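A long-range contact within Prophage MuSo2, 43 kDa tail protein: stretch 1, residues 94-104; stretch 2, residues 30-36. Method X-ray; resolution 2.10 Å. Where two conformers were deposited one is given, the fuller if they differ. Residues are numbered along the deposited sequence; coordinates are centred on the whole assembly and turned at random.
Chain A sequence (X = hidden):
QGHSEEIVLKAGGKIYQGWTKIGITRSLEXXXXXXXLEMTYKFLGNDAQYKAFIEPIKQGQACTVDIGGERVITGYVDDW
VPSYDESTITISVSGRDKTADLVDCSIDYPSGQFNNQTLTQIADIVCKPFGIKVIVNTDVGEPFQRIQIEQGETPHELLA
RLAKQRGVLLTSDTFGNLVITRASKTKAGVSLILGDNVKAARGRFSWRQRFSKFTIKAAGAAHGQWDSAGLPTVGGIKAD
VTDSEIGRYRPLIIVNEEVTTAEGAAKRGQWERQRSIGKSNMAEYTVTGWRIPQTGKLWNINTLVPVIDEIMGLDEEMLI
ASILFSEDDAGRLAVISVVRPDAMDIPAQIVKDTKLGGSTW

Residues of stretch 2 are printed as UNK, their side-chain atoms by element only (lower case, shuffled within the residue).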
ATOM      1  N   SER A  94      -5.047  12.651 -17.895  1.00 28.17           N
ATOM      2  CA  SER A  94      -4.425  13.049 -16.638  0.50 28.14           C
ATOM      3  C   SER A  94      -3.058  13.628 -16.970  1.00 27.83           C
ATOM      4  O   SER A  94      -2.512  13.338 -18.035  1.00 27.29           O
ATOM      5  CB  SER A  94      -4.255  11.826 -15.743  0.50 28.40           C
ATOM      6  OG  SER A  94      -4.015  12.195 -14.402  0.50 29.90           O
ATOM      7  N   GLY A  95      -2.506  14.416 -16.059  1.00 27.81           N
ATOM      8  CA  GLY A  95      -1.171  14.974 -16.230  1.00 27.83           C
ATOM      9  C   GLY A  95      -0.792  15.885 -15.081  1.00 27.79           C
ATOM     10  O   GLY A  95      -1.432  15.915 -14.027  1.00 26.89           O
ATOM     11  N   ARG A  96       0.236  16.670 -15.327  1.00 28.16           N
ATOM     12  CA  ARG A  96       0.867  17.507 -14.310  1.00 27.64           C
ATOM     13  C   ARG A  96       1.303  18.781 -15.047  1.00 28.14           C
ATOM     14  O   ARG A  96       1.318  18.811 -16.284  1.00 27.85           O
ATOM     15  CB  ARG A  96       2.081  16.765 -13.748  1.00 27.13           C
ATOM     16  CG  ARG A  96       1.737  15.588 -12.822  1.00 27.38           C
ATOM     17  CD  ARG A  96       2.929  14.683 -12.508  1.00 26.47           C
ATOM     18  NE  ARG A  96       3.432  13.999 -13.707  1.00 25.92           N
ATOM     19  CZ  ARG A  96       4.636  13.444 -13.788  1.00 25.29           C
ATOM     20  NH1 ARG A  96       5.449  13.468 -12.731  1.00 25.94           N
ATOM     21  NH2 ARG A  96       5.034  12.879 -14.920  1.00 22.90           N
ATOM     22  N   ASP A  97       1.663  19.822 -14.302  1.00 28.29           N
ATOM     23  CA  ASP A  97       2.191  21.028 -14.928  1.00 28.56           C
ATOM     24  C   ASP A  97       3.629  20.793 -15.442  1.00 28.15           C
ATOM     25  O   ASP A  97       4.214  19.750 -15.163  1.00 28.89           O
ATOM     26  CB  ASP A  97       1.974  22.275 -14.023  1.00 28.49           C
ATOM     27  CG  ASP A  97       3.145  22.601 -13.103  1.00 30.30           C
ATOM     28  OD1 ASP A  97       4.228  21.950 -13.142  1.00 25.98           O
ATOM     29  OD2 ASP A  97       2.958  23.576 -12.335  1.00 30.56           O
ATOM     30  N   LYS A  98       4.164  21.734 -16.222  1.00 27.39           N
ATOM     31  CA  LYS A  98       5.483  21.596 -16.881  1.00 26.91           C
ATOM     32  C   LYS A  98       6.627  21.142 -15.975  1.00 26.24           C
ATOM     33  O   LYS A  98       7.521  20.412 -16.423  1.00 26.02           O
ATOM     34  CB  LYS A  98       5.895  22.920 -17.547  1.00 26.78           C
ATOM     35  CG  LYS A  98       5.125  23.269 -18.807  1.00 26.76           C
ATOM     36  CD  LYS A  98       5.511  24.655 -19.336  1.00 27.24           C
ATOM     37  CE  LYS A  98       6.986  24.705 -19.678  1.00 29.81           C
ATOM     38  NZ  LYS A  98       7.322  25.843 -20.598  1.00 33.26           N
ATOM     39  N   THR A  99       6.607  21.575 -14.710  1.00 25.92           N
ATOM     40  CA  THR A  99       7.693  21.247 -13.768  1.00 25.87           C
ATOM     41  C   THR A  99       7.815  19.742 -13.502  1.00 26.61           C
ATOM     42  O   THR A  99       8.783  19.294 -12.892  1.00 25.70           O
ATOM     43  CB  THR A  99       7.589  22.022 -12.437  1.00 26.31           C
ATOM     44  OG1 THR A  99       6.344  21.720 -11.791  1.00 26.37           O
ATOM     45  CG2 THR A  99       7.709  23.540 -12.666  1.00 26.43           C
ATOM     46  N   ALA A 100       6.855  18.955 -14.000  1.00 27.26           N
ATOM     47  CA  ALA A 100       6.921  17.504 -13.830  1.00 27.52           C
ATOM     48  C   ALA A 100       8.158  16.920 -14.519  1.00 27.62           C
ATOM     49  O   ALA A 100       8.713  15.932 -14.049  1.00 28.15           O
ATOM     50  CB  ALA A 100       5.660  16.843 -14.337  1.00 27.32           C
ATOM     51  N   ASP A 101       8.599  17.534 -15.621  1.00 27.22           N
ATOM     52  CA  ASP A 101       9.838  17.120 -16.278  1.00 26.98           C
ATOM     53  C   ASP A 101      11.031  17.240 -15.327  1.00 26.99           C
ATOM     54  O   ASP A 101      11.949  16.422 -15.378  1.00 26.67           O
ATOM     55  CB  ASP A 101      10.093  17.927 -17.558  1.00 26.03           C
ATOM     56  CG  ASP A 101       9.218  17.473 -18.721  1.00 26.64           C
ATOM     57  OD1 ASP A 101       8.634  16.361 -18.643  1.00 26.23           O
ATOM     58  OD2 ASP A 101       9.106  18.234 -19.708  1.00 24.80           O
ATOM     59  N   LEU A 102      10.993  18.251 -14.453  1.00 26.61           N
ATOM     60  CA  LEU A 102      12.051  18.476 -13.463  1.00 26.38           C
ATOM     61  C   LEU A 102      12.045  17.400 -12.387  1.00 26.41           C
ATOM     62  O   LEU A 102      13.059  17.161 -11.749  1.00 26.42           O
ATOM     63  CB  LEU A 102      11.900  19.842 -12.791  1.00 26.43           C
ATOM     64  CG  LEU A 102      11.876  21.106 -13.663  1.00 26.29           C
ATOM     65  CD1 LEU A 102      11.664  22.341 -12.778  1.00 24.49           C
ATOM     66  CD2 LEU A 102      13.137  21.271 -14.492  1.00 24.90           C
ATOM     67  N   VAL A 103      10.889  16.768 -12.187  1.00 25.18           N
ATOM     68  CA  VAL A 103      10.731  15.745 -11.176  1.00 24.94           C
ATOM     69  C   VAL A 103      11.111  14.374 -11.747  1.00 24.42           C
ATOM     70  O   VAL A 103      11.661  13.535 -11.029  1.00 23.56           O
ATOM     71  CB  VAL A 103       9.253  15.674 -10.692  1.00 25.24           C
ATOM     72  CG1 VAL A 103       8.994  14.416  -9.812  1.00 26.28           C
ATOM     73  CG2 VAL A 103       8.826  16.989  -9.996  1.00 26.29           C
ATOM     74  N   ASP A 104      10.758  14.147 -13.015  1.00 23.50           N
ATOM     75  CA  ASP A 104      10.940  12.836 -13.676  1.00 24.67           C
ATOM     76  C   ASP A 104      12.346  12.578 -14.202  1.00 24.08           C
ATOM     77  O   ASP A 104      12.826  11.441 -14.168  1.00 23.99           O
ATOM     78  CB  ASP A 104      10.002  12.693 -14.883  1.00 24.18           C
ATOM     79  CG  ASP A 104       8.558  12.577 -14.500  1.00 25.80           C
ATOM     80  OD1 ASP A 104       8.232  12.385 -13.289  1.00 24.30           O
ATOM     81  OD2 ASP A 104       7.744  12.704 -15.448  1.00 28.71           O
ATOM     82  N   UNK A  30       3.736  19.590  -3.262  1.00 38.19           N
ATOM     83  CA  UNK A  30       3.836  18.511  -4.217  1.00 36.74           C
ATOM     84  C   UNK A  30       4.102  19.125  -5.589  1.00 35.19           C
ATOM     85  O   UNK A  30       3.160  19.615  -6.245  1.00 34.35           O
ATOM     86  c   UNK A  30       2.547  17.690  -4.218  1.00 37.44           C
ATOM     87  N   UNK A  31       5.381  19.121  -5.995  1.00 32.93           N
ATOM     88  CA  UNK A  31       5.818  19.791  -7.234  1.00 32.18           C
ATOM     89  C   UNK A  31       5.012  19.333  -8.444  1.00 32.03           C
ATOM     90  O   UNK A  31       4.921  18.135  -8.688  1.00 32.10           O
ATOM     91  c   UNK A  31       8.674  22.621  -7.149  1.00 25.35           C
ATOM     92 se   UNK A  31       7.612  22.297  -8.740  0.50 24.10          SE
ATOM     93  c   UNK A  31       7.314  19.582  -7.500  1.00 31.55           C
ATOM     94  c   UNK A  31       7.869  20.354  -8.756  1.00 31.53           C
ATOM     95  N   UNK A  32       4.410  20.299  -9.151  1.00 31.32           N
ATOM     96  CA  UNK A  32       3.724  20.102 -10.440  1.00 30.79           C
ATOM     97  C   UNK A  32       2.208  19.826 -10.376  1.00 30.46           C
ATOM     98  O   UNK A  32       1.528  19.799 -11.420  1.00 31.19           O
ATOM     99  c   UNK A  32       4.465  19.105 -11.357  1.00 30.79           C
ATOM    100  o   UNK A  32       4.083  17.748 -11.150  1.00 30.13           O
ATOM    101  N   UNK A  33       1.688  19.642  -9.166  1.00 29.47           N
ATOM    102  CA  UNK A  33       0.261  19.431  -8.935  1.00 28.57           C
ATOM    103  C   UNK A  33      -0.322  18.393  -9.873  1.00 28.33           C
ATOM    104  O   UNK A  33       0.307  17.372 -10.133  1.00 27.48           O
ATOM    105  N   UNK A  34      -1.513  18.644 -10.405  1.00 27.66           N
ATOM    106  CA  UNK A  34      -2.187  17.589 -11.167  1.00 27.18           C
ATOM    107  C   UNK A  34      -3.405  18.112 -11.856  1.00 27.48           C
ATOM    108  O   UNK A  34      -4.059  19.009 -11.354  1.00 27.30           O
ATOM    109  c   UNK A  34      -2.586  16.409 -10.211  1.00 27.31           C
ATOM    110  N   UNK A  35      -3.721  17.540 -13.014  1.00 27.92           N
ATOM    111  CA  UNK A  35      -5.048  17.694 -13.586  1.00 28.46           C
ATOM    112  C   UNK A  35      -5.613  16.340 -14.020  1.00 29.15           C
ATOM    113  O   UNK A  35      -4.869  15.443 -14.385  1.00 28.65           O
ATOM    114  c   UNK A  35      -4.295  18.350 -15.964  1.00 27.04           C
ATOM    115  c   UNK A  35      -5.084  18.735 -14.734  1.00 28.02           C
ATOM    116  c   UNK A  35      -4.214  17.286 -18.145  1.00 27.27           C
ATOM    117  c   UNK A  35      -2.971  18.743 -16.111  1.00 25.91           C
ATOM    118  c   UNK A  35      -2.871  17.660 -18.279  1.00 26.75           C
ATOM    119  c   UNK A  35      -4.904  17.633 -17.005  1.00 27.16           C
ATOM    120  c   UNK A  35      -2.253  18.395 -17.278  1.00 27.46           C
ATOM    121  N   UNK A  36      -6.938  16.206 -13.962  0.50 29.53           N
ATOM    122  CA  UNK A  36      -7.644  15.021 -14.452  0.50 29.59           C
ATOM    123  C   UNK A  36      -8.972  15.502 -15.035  0.50 29.66           C
ATOM    124  O   UNK A  36      -9.763  16.156 -14.340  0.50 28.91           O
ATOM    125  c   UNK A  36      -7.724  12.551 -13.724  0.50 31.32           C
ATOM    126  o   UNK A  36      -7.185  11.796 -12.885  0.50 33.95           O
ATOM    127  o   UNK A  36      -8.110  12.130 -14.845  0.50 31.11           O
ATOM    128  c   UNK A  36      -7.902  14.031 -13.312  0.50 29.90           C
TER

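Position 30 has one side-chain carbon and no other side-chain atom. It touches nothing on stretch 1. A lone CB makes it Ala30, the first residue of a type II beta turn that ends at position 33.

Position 31 has an unbranched side chain of two carbons, a selenium and a terminal carbon. The selenium lies 3.4 Å from Thr99 OG1, and a chain carbon packs against Val103. Selenium in such a chain identifies selenomethionine, entered here as Met31. Its CG is 3.7 Å from Val103 CG2, an apolar contact. The CA-to-CB bond points toward stretch 1.

Position 32 has one carbon followed by one oxygen, without a branch. Its CB is 3.2 Å from Thr99 OG1, and the oxygen sits near the CB atoms of Arg96 and Ala100. This is Ser32. Ser32 OG donates to Met31 O at 2.6 Å, so the hydroxyl is satisfied within its own stretch. The backbone serves stretch 1: Asp97 N donates to Ser32 O at 2.9 Å, almost in line.

Position 33 has no side-chain atoms. Its carbonyl oxygen is 3.5 Å from Arg96 CG. It is Gly33, and its positive phi of 48° by itself favours glycine. Gly33 N closes the turn on Ala30 O at 3.3 Å.

Position 34 again has a single carbon. Its CA lies 3.4 Å from Gly95 O, a CA-H...O contact. This is Ala34, where the strand begins. Its CB points away overall, yet still touches stretch 1.

Position 35 has one carbon leading to a ring of six carbons. Gly95 CA lies over one ring face, 4.0 Å from the centroid. This is Phe35. An ideal CB on Gly95 would come 2.7 Å from Phe35 CZ, a clash, so the bare glycine leaves room for the ring. The backbones pair too: Phe35 N donates to Gly95 O at 3.0 Å, and Gly95 N to Phe35 O at 3.1 Å.

Position 36 has two carbons, the second carrying two oxygens, one of them 3.5 Å from Ser94 OG. This short carboxylate is Asp36. Its side chain and that of Ser94 lie on the same face of the sheet.

The contact joins an antiparallel strand pair to a turn. Gly95 and Phe35 form the hydrogen-bonded pair, while Ser94 and Asp36 form the adjacent non-hydrogen-bonded pair. At the end of the strand, Asp97 OD1 accepts from Thr99 N at 2.9 Å, a capping bond. Thr99 and Val103 then meet Met31, extending the contact beyond the sheet.

Stretch 2 (30-36) AMSGAFD
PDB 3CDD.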